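Porphyranase B (Zobellia galactanivorans, PDB 3JUU) cleaves the sulfated algal polysaccharide porphyran at linkages between beta-D-galactose and alpha-L-galactose-6-sulfate, as a family 16 glycoside hydrolase with a beta-sandwich jelly-roll fold. Local coordinates at residues A[31-35]-A[45-49]; A[121-125]-A[264-268]; A[201-205]-A[216-220]. Residue numbers count along the deposited sequence, not the author numbering.

Contact 1: residues A[31-35]-A[45-49]; sequences ENMSD and KKWQI
Lys46 NZ donates a hydrogen bond of 2.8 Å to Ser34 O and a weak one of 3.3 Å to Glu31 O. Ser34 N also bonds to Glu31 O at 3.2 Å, so Glu31 O accepts twice. Trp47 NE1 donates to Asp35 OD2 at 2.8 Å, with the oxygen near the indole plane. One water bridges Asp35 OD2 (2.9 Å) and Lys46 NZ (3.0 Å), another Asn32 O (2.5 Å) and Lys46 O (2.7 Å). A lysine thus bonds two carbonyls of an irregular loop, without strand pairing. Segment 31-35 goes from phi/psi -61/-45 at Glu31 to extended at Ser34 (-134/147). Lys46 runs t, t, m, t; its CG is 3.5 Å from Asn32 O. The nearest CA atoms, of Asn32 and Lys46, are 6.3 Å apart. Trp47 is m, chi2 108°; its CH2 is 4.1 Å from Met33 O. The loop after strand 26-29 meets the start of strand 47-48, while Met33 and Trp47 pack on Leu238 of strand 237-242 and Ser101 of strand 90-101.

Contact 2: residues A[121-125]-A[264-268]; sequences MSSTF and TTTYN
Ser122 comes early in strand 122-125, and its part in this contact is small. Its carbonyl oxygen lies 3.9 Å from Thr265 OG1, while its side chain bonds to Glu243, a likely substrate-binding residue. Ser123 makes the first direct bond. Its CA is 6.1 Å from that of Thr265, the closest CA pair across the segments. Both side chains are m, which brings the hydroxyls together: Thr265 OG1 donates to Ser123 OG at 2.7 Å. Asn117 also bonds both hydroxyls, through its backbone N to Ser123 OG and through its ND2 to Thr265 OG1.

The backbones are extended, and the two strand axes run at 20° to each other in the same N-to-C sense, with a signed crossing angle of -20°. Their closest approach is 8.2 Å, too wide for neighbouring strands of one sheet, and no backbone hydrogen bond joins them. Side chains of strand 264-267 reach across the buried interior of the beta-sandwich, the jelly-roll fold of family 16 glycoside hydrolases, to a hydroxyl and a carbonyl of strand 122-125. CA-to-CB of Thr265 and Tyr267 points toward strand 122-125.

Thr124 offers its carbonyl. Tyr267, which also touches Met240, is m with chi2 -103°, and its OH donates to Thr124 O at 2.7 Å, with the oxygen near the ring plane. The Thr124 side chain points away from strand 264-267. Its OG1 bonds to Val241 O, and it lies about 4 Å from the side chain of Glu148, the probable proton donor.

Contact 3: residues A[201-205]-A[216-220]; sequences FHVYG and FFLDG
Tyr204 lays its ring beside Leu218, with CE1 3.8 Å from Leu218 CD1. Leu218 is t, p, and Leu218 CD1 also lies 3.9 Å from His202 CB. Strands 202-205 and 216-218 are antiparallel, at 173°, with axes 4.9 Å apart. Tyr204 and Leu218 form a non-hydrogen-bonded pair, CA to CA 5.1 Å. Gly205 and Phe217 form the next, hydrogen-bonded pair, CA to CA 4.8 Å: Gly205 N donates to Phe217 O at 2.9 Å, and Phe217 N to Gly205 O at 2.8 Å. Beyond Leu218, Asp219 N still donates to Val203 O at 2.9 Å.

Asp219 itself leaves the strand with phi/psi 53/40, and Gly220 follows at 82/14. These are the angles of a type I' turn, which joins strand 213-218 to strand 221-226. In the m rotamer the Asp219 carboxylate faces back to the first strand. OD1 accepts from Val203 N at 2.8 Å, and OD2 accepts from His202 ND1 at 2.8 Å. This is a His-carboxylate hydrogen bond at the end of the pairing. A water links Val203 O and Gly220 N, 3.0 Å from each.

The contact belongs to the beta hairpin formed by strands 202-210 and 213-218. Strand 108-115 pairs with the outer side of strand 202-210, and strand 221-226 with that of strand 213-218. Tyr204, Phe216 and Leu218 pack on Met167 of strand 166-174.

How the contacts relate
Contact 2 is the most central, about 8 Å from the centre of the chain; the centres of contacts 3 and 1 lie about 13 and 14 Å out. Contacts 2 and 3 touch: Phe125 CE2 is 3.7 Å from Tyr204 O, and Phe201 CE1 is 3.4 Å from Thr266 O. Contact 3 is nested in the chain loop that contact 2 closes. Contact 1 comes earlier, its nearest atoms about 5 Å from contact 2 and 11 Å from contact 3. Leu238 touches Met33, Trp47 and Phe125. Only contact 2 directly adjoins the active site: the side chains of Ser122 and Glu243 are about 3 Å apart, those of Thr124 and Glu148 about 4 Å, those of Tyr204 and Glu148 about 9 Å.

Contact 1: residues A[31-35]-A[45-49]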
loop_
_atom_site.group_PDB
_atom_site.type_symbol
_atom_site.label_atom_id
_atom_site.label_comp_id
_atom_site.label_asym_id
_atom_site.label_seq_id
_atom_site.Cartn_x
_atom_site.Cartn_y
_atom_site.Cartn_z
ATOM N N GLU A 31 2.307 1.207 18.288
ATOM C CA GLU A 31 1.830 -0.166 18.496
ATOM C C GLU A 31 0.552 -0.429 17.724
ATOM O O GLU A 31 0.421 -1.464 17.079
ATOM C CB GLU A 31 1.504 -0.423 19.996
ATOM C CG GLU A 31 2.667 -0.247 20.856
ATOM C CD GLU A 31 3.650 -1.322 20.616
ATOM O OE1 GLU A 31 3.224 -2.463 20.302
ATOM O OE2 GLU A 31 4.853 -1.030 20.700
ATOM N N ASN A 32 -0.395 0.484 17.763
ATOM C CA ASN A 32 -1.676 0.216 17.102
ATOM C C ASN A 32 -1.699 0.321 15.547
ATOM O O ASN A 32 -2.755 0.196 14.897
ATOM C CB ASN A 32 -2.807 1.042 17.749
ATOM C CG ASN A 32 -2.706 2.535 17.460
ATOM O OD1 ASN A 32 -1.942 3.016 16.580
ATOM N ND2 ASN A 32 -3.520 3.285 18.178
ATOM N N MET A 33 -0.514 0.616 14.964
ATOM C CA MET A 33 -0.334 0.619 13.489
ATOM C C MET A 33 0.805 -0.284 13.081
ATOM O O MET A 33 1.354 -0.160 11.953
ATOM C CB MET A 33 -0.105 2.046 12.976
ATOM C CG MET A 33 -1.297 2.939 13.238
ATOM S SD MET A 33 -1.062 4.629 12.622
ATOM C CE MET A 33 -1.286 4.305 10.849
ATOM N N SER A 34 1.156 -1.236 13.947
ATOM C CA SER A 34 2.252 -2.112 13.668
ATOM C C SER A 34 1.834 -3.567 13.972
ATOM O O SER A 34 1.047 -3.782 14.867
ATOM C CB SER A 34 3.493 -1.744 14.512
ATOM O OG SER A 34 3.845 -0.367 14.262
ATOM N N ASP A 35 2.353 -4.515 13.229
ATOM C CA ASP A 35 1.964 -5.936 13.421
ATOM C C ASP A 35 3.012 -6.813 12.785
ATOM O O ASP A 35 3.461 -6.569 11.637
ATOM C CB ASP A 35 0.579 -6.211 12.794
ATOM C CG ASP A 35 -0.199 -7.344 13.525
ATOM O OD1 ASP A 35 0.475 -8.250 14.027
ATOM O OD2 ASP A 35 -1.455 -7.303 13.512
ATOM N N LYS A 45 -9.247 -6.093 15.616
ATOM C CA LYS A 45 -9.391 -4.836 16.357
ATOM C C LYS A 45 -8.353 -3.818 15.802
ATOM O O LYS A 45 -8.511 -2.646 15.985
ATOM C CB LYS A 45 -9.117 -5.006 17.867
ATOM C CG LYS A 45 -10.159 -5.945 18.625
ATOM C CD LYS A 45 -11.428 -5.214 19.130
ATOM C CE LYS A 45 -12.486 -4.795 18.030
ATOM N NZ LYS A 45 -13.739 -5.639 17.890
ATOM N N LYS A 46 -7.301 -4.310 15.147
ATOM C CA LYS A 46 -6.244 -3.408 14.629
ATOM C C LYS A 46 -6.498 -3.124 13.150
ATOM O O LYS A 46 -6.251 -1.992 12.640
ATOM C CB LYS A 46 -4.913 -4.080 14.788
ATOM C CG LYS A 46 -3.696 -3.172 14.463
ATOM C CD LYS A 46 -2.372 -3.903 14.912
ATOM C CE LYS A 46 -2.086 -3.685 16.392
ATOM N NZ LYS A 46 -0.890 -4.462 16.766
ATOM N N TRP A 47 -6.990 -4.147 12.448
ATOM C CA TRP A 47 -7.113 -4.115 10.994
ATOM C C TRP A 47 -8.541 -4.339 10.562
ATOM O O TRP A 47 -9.259 -5.174 11.203
ATOM C CB TRP A 47 -6.230 -5.187 10.362
ATOM C CG TRP A 47 -4.789 -5.097 10.779
ATOM C CD1 TRP A 47 -4.122 -5.962 11.627
ATOM C CD2 TRP A 47 -3.817 -4.103 10.361
ATOM N NE1 TRP A 47 -2.784 -5.556 11.761
ATOM C CE2 TRP A 47 -2.578 -4.416 11.011
ATOM C CE3 TRP A 47 -3.887 -2.963 9.526
ATOM C CZ2 TRP A 47 -1.363 -3.628 10.840
ATOM C CZ3 TRP A 47 -2.686 -2.170 9.335
ATOM C CH2 TRP A 47 -1.445 -2.509 10.006
ATOM N N GLN A 48 -8.929 -3.674 9.471
ATOM C CA GLN A 48 -10.286 -3.820 8.866
ATOM C C GLN A 48 -10.068 -4.583 7.591
ATOM O O GLN A 48 -9.322 -4.150 6.697
ATOM C CB GLN A 48 -10.992 -2.471 8.581
ATOM C CG GLN A 48 -12.383 -2.593 7.998
ATOM C CD GLN A 48 -13.051 -1.278 7.977
ATOM O OE1 GLN A 48 -12.425 -0.235 7.635
ATOM N NE2 GLN A 48 -14.339 -1.276 8.306
ATOM N N ILE A 49 -10.751 -5.721 7.466
ATOM C CA ILE A 49 -10.661 -6.503 6.211
ATOM C C ILE A 49 -12.038 -6.692 5.526
ATOM O O ILE A 49 -12.084 -7.297 4.448
ATOM C CB ILE A 49 -10.017 -7.858 6.479
ATOM C CG1 ILE A 49 -10.914 -8.785 7.380
ATOM C CG2 ILE A 49 -8.550 -7.642 7.103
ATOM C CD1 ILE A 49 -10.360 -10.268 7.501
HETATM O O HOH W 1 -4.911 0.140 13.577
HETATM O O HOH W 2 -2.005 -7.216 16.341
#

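Contact 2: residues A[121-125]-A[264-268]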
loop_
_atom_site.group_PDB
_atom_site.type_symbol
_atom_site.label_atom_id
_atom_site.label_comp_id
_atom_site.label_asym_id
_atom_site.label_seq_id
_atom_site.Cartn_x
_atom_site.Cartn_y
_atom_site.Cartn_z
ATOM N N MET A 121 -2.889 -8.794 -10.841
ATOM C CA MET A 121 -3.459 -7.975 -9.750
ATOM C C MET A 121 -2.329 -7.364 -8.909
ATOM O O MET A 121 -1.211 -7.752 -9.017
ATOM C CB MET A 121 -4.418 -8.830 -8.870
ATOM C CG MET A 121 -5.613 -9.214 -9.745
ATOM S SD MET A 121 -6.850 -10.261 -8.906
ATOM C CE MET A 121 -7.467 -9.218 -7.511
ATOM N N SER A 122 -2.656 -6.284 -8.215
ATOM C CA SER A 122 -1.648 -5.472 -7.557
ATOM C C SER A 122 -1.096 -6.079 -6.265
ATOM O O SER A 122 -1.666 -7.070 -5.675
ATOM C CB SER A 122 -2.302 -4.100 -7.254
ATOM O OG SER A 122 -3.158 -4.214 -6.102
ATOM N N SER A 123 0.026 -5.511 -5.814
ATOM C CA SER A 123 0.514 -5.709 -4.441
ATOM C C SER A 123 0.956 -4.337 -3.922
ATOM O O SER A 123 1.783 -3.729 -4.584
ATOM C CB SER A 123 1.746 -6.597 -4.476
ATOM O OG SER A 123 1.404 -7.899 -4.927
ATOM N N THR A 124 0.318 -3.818 -2.855
ATOM C CA THR A 124 0.468 -2.405 -2.549
ATOM C C THR A 124 0.654 -2.165 -1.071
ATOM O O THR A 124 0.244 -3.010 -0.195
ATOM C CB THR A 124 -0.764 -1.591 -3.028
ATOM O OG1 THR A 124 -1.924 -1.937 -2.239
ATOM C CG2 THR A 124 -1.088 -1.850 -4.558
ATOM N N PHE A 125 1.203 -0.998 -0.771
ATOM C CA PHE A 125 1.369 -0.588 0.625
ATOM C C PHE A 125 1.310 0.954 0.582
ATOM O O PHE A 125 2.104 1.556 -0.199
ATOM C CB PHE A 125 2.774 -1.001 1.073
ATOM C CG PHE A 125 3.100 -0.613 2.503
ATOM C CD1 PHE A 125 2.198 -0.893 3.565
ATOM C CD2 PHE A 125 4.312 0.061 2.815
ATOM C CE1 PHE A 125 2.532 -0.531 4.895
ATOM C CE2 PHE A 125 4.658 0.409 4.149
ATOM C CZ PHE A 125 3.775 0.165 5.182
ATOM N N THR A 264 -0.230 -15.119 -4.030
ATOM C CA THR A 264 -0.269 -14.530 -2.707
ATOM C C THR A 264 0.726 -13.365 -2.600
ATOM O O THR A 264 1.867 -13.532 -2.969
ATOM C CB THR A 264 0.041 -15.558 -1.619
ATOM O OG1 THR A 264 -1.053 -16.519 -1.654
ATOM C CG2 THR A 264 0.166 -14.900 -0.152
ATOM N N THR A 265 0.248 -12.232 -2.094
ATOM C CA THR A 265 1.147 -11.104 -1.731
ATOM C C THR A 265 1.417 -11.325 -0.253
ATOM O O THR A 265 0.480 -11.488 0.501
ATOM C CB THR A 265 0.375 -9.757 -1.955
ATOM O OG1 THR A 265 0.095 -9.641 -3.359
ATOM C CG2 THR A 265 1.330 -8.610 -1.472
ATOM N N THR A 266 2.682 -11.396 0.145
ATOM C CA THR A 266 2.999 -11.730 1.540
ATOM C C THR A 266 3.701 -10.539 2.219
ATOM O O THR A 266 4.665 -10.026 1.640
ATOM C CB THR A 266 3.955 -12.941 1.553
ATOM O OG1 THR A 266 3.356 -14.065 0.831
ATOM C CG2 THR A 266 4.329 -13.333 3.025
ATOM N N TYR A 267 3.201 -10.111 3.373
ATOM C CA TYR A 267 3.832 -9.049 4.167
ATOM C C TYR A 267 4.350 -9.730 5.410
ATOM O O TYR A 267 3.532 -10.246 6.186
ATOM C CB TYR A 267 2.816 -7.992 4.559
ATOM C CG TYR A 267 2.066 -7.380 3.367
ATOM C CD1 TYR A 267 2.420 -6.097 2.883
ATOM C CD2 TYR A 267 1.006 -8.059 2.744
ATOM C CE1 TYR A 267 1.693 -5.521 1.792
ATOM C CE2 TYR A 267 0.317 -7.509 1.651
ATOM C CZ TYR A 267 0.664 -6.254 1.183
ATOM O OH TYR A 267 -0.007 -5.680 0.131
ATOM N N ASN A 268 5.678 -9.788 5.587
ATOM C CA ASN A 268 6.239 -10.336 6.849
ATOM C C ASN A 268 5.940 -9.466 8.071
ATOM O O ASN A 268 5.763 -9.971 9.183
ATOM C CB ASN A 268 7.738 -10.661 6.739
ATOM C CG ASN A 268 8.017 -11.801 5.823
ATOM O OD1 ASN A 268 7.153 -12.670 5.592
ATOM N ND2 ASN A 268 9.245 -11.851 5.290
#

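Contact 3: residues A[201-205]-A[216-220]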
loop_
_atom_site.group_PDB
_atom_site.type_symbol
_atom_site.label_atom_id
_atom_site.label_comp_id
_atom_site.label_asym_id
_atom_site.label_seq_id
_atom_site.Cartn_x
_atom_site.Cartn_y
_atom_site.Cartn_z
ATOM N N PHE A 201 11.492 -10.756 -1.166
ATOM C CA PHE A 201 10.996 -9.728 -0.265
ATOM C C PHE A 201 11.817 -8.419 -0.431
ATOM O O PHE A 201 13.019 -8.463 -0.684
ATOM C CB PHE A 201 11.051 -10.166 1.199
ATOM C CG PHE A 201 9.989 -11.162 1.549
ATOM C CD1 PHE A 201 8.727 -10.714 1.923
ATOM C CD2 PHE A 201 10.231 -12.529 1.431
ATOM C CE1 PHE A 201 7.675 -11.608 2.220
ATOM C CE2 PHE A 201 9.204 -13.445 1.726
ATOM C CZ PHE A 201 7.922 -12.978 2.110
ATOM N N HIS A 202 11.143 -7.280 -0.251
ATOM C CA HIS A 202 11.844 -5.992 -0.139
ATOM C C HIS A 202 11.228 -5.249 1.012
ATOM O O HIS A 202 10.066 -5.462 1.380
ATOM C CB HIS A 202 11.722 -5.194 -1.491
ATOM C CG HIS A 202 12.499 -5.796 -2.624
ATOM N ND1 HIS A 202 13.846 -5.532 -2.840
ATOM C CD2 HIS A 202 12.127 -6.677 -3.597
ATOM C CE1 HIS A 202 14.249 -6.188 -3.927
ATOM N NE2 HIS A 202 13.227 -6.892 -4.391
ATOM N N VAL A 203 12.010 -4.332 1.578
ATOM C CA VAL A 203 11.488 -3.478 2.585
ATOM C C VAL A 203 11.105 -2.141 1.957
ATOM O O VAL A 203 11.963 -1.436 1.478
ATOM C CB VAL A 203 12.463 -3.269 3.744
ATOM C CG1 VAL A 203 11.827 -2.274 4.744
ATOM C CG2 VAL A 203 12.708 -4.644 4.504
ATOM N N TYR A 204 9.819 -1.790 1.975
ATOM C CA TYR A 204 9.380 -0.525 1.364
ATOM C C TYR A 204 9.050 0.411 2.513
ATOM O O TYR A 204 8.226 0.085 3.382
ATOM C CB TYR A 204 8.085 -0.803 0.548
ATOM C CG TYR A 204 8.290 -1.783 -0.582
ATOM C CD1 TYR A 204 8.996 -1.375 -1.755
ATOM C CD2 TYR A 204 7.838 -3.135 -0.509
ATOM C CE1 TYR A 204 9.242 -2.258 -2.807
ATOM C CE2 TYR A 204 8.099 -4.029 -1.571
ATOM C CZ TYR A 204 8.792 -3.593 -2.712
ATOM O OH TYR A 204 8.969 -4.428 -3.810
ATOM N N GLY A 205 9.630 1.630 2.483
ATOM C CA GLY A 205 9.472 2.552 3.610
ATOM C C GLY A 205 9.240 3.978 3.128
ATOM O O GLY A 205 9.660 4.353 2.040
ATOM N N PHE A 216 11.320 8.499 0.463
ATOM C CA PHE A 216 11.048 7.039 0.252
ATOM C C PHE A 216 12.319 6.228 0.421
ATOM O O PHE A 216 13.399 6.672 -0.007
ATOM C CB PHE A 216 10.492 6.810 -1.177
ATOM C CG PHE A 216 9.096 7.364 -1.349
ATOM C CD1 PHE A 216 8.007 6.695 -0.765
ATOM C CD2 PHE A 216 8.890 8.535 -2.085
ATOM C CE1 PHE A 216 6.725 7.254 -0.838
ATOM C CE2 PHE A 216 7.587 9.065 -2.254
ATOM C CZ PHE A 216 6.514 8.387 -1.636
ATOM N N PHE A 217 12.203 5.019 1.004
ATOM C CA PHE A 217 13.364 4.121 1.219
ATOM C C PHE A 217 13.040 2.765 0.653
ATOM O O PHE A 217 11.873 2.263 0.730
ATOM C CB PHE A 217 13.542 3.895 2.732
ATOM C CG PHE A 217 14.172 5.070 3.411
ATOM C CD1 PHE A 217 15.510 5.016 3.743
ATOM C CD2 PHE A 217 13.394 6.266 3.656
ATOM C CE1 PHE A 217 16.145 6.115 4.340
ATOM C CE2 PHE A 217 14.018 7.363 4.314
ATOM C CZ PHE A 217 15.404 7.262 4.597
ATOM N N LEU A 218 14.073 2.133 0.145
ATOM C CA LEU A 218 14.006 0.734 -0.387
ATOM C C LEU A 218 15.122 -0.074 0.204
ATOM O O LEU A 218 16.298 0.332 0.108
ATOM C CB LEU A 218 14.097 0.715 -1.946
ATOM C CG LEU A 218 14.173 -0.654 -2.599
ATOM C CD1 LEU A 218 12.870 -1.527 -2.191
ATOM C CD2 LEU A 218 14.445 -0.539 -4.144
ATOM N N ASP A 219 14.762 -1.175 0.904
ATOM C CA ASP A 219 15.758 -2.111 1.511
ATOM C C ASP A 219 16.742 -1.315 2.381
ATOM O O ASP A 219 17.956 -1.526 2.305
ATOM C CB ASP A 219 16.467 -2.882 0.415
ATOM C CG ASP A 219 15.477 -3.724 -0.388
ATOM O OD1 ASP A 219 14.531 -4.209 0.294
ATOM O OD2 ASP A 219 15.691 -3.877 -1.607
ATOM N N GLY A 220 16.180 -0.344 3.097
ATOM C CA GLY A 220 16.947 0.387 4.094
ATOM C C GLY A 220 17.785 1.480 3.541
ATOM O O GLY A 220 18.666 2.025 4.243
HETATM O O HOH W 3 13.347 0.491 3.321
#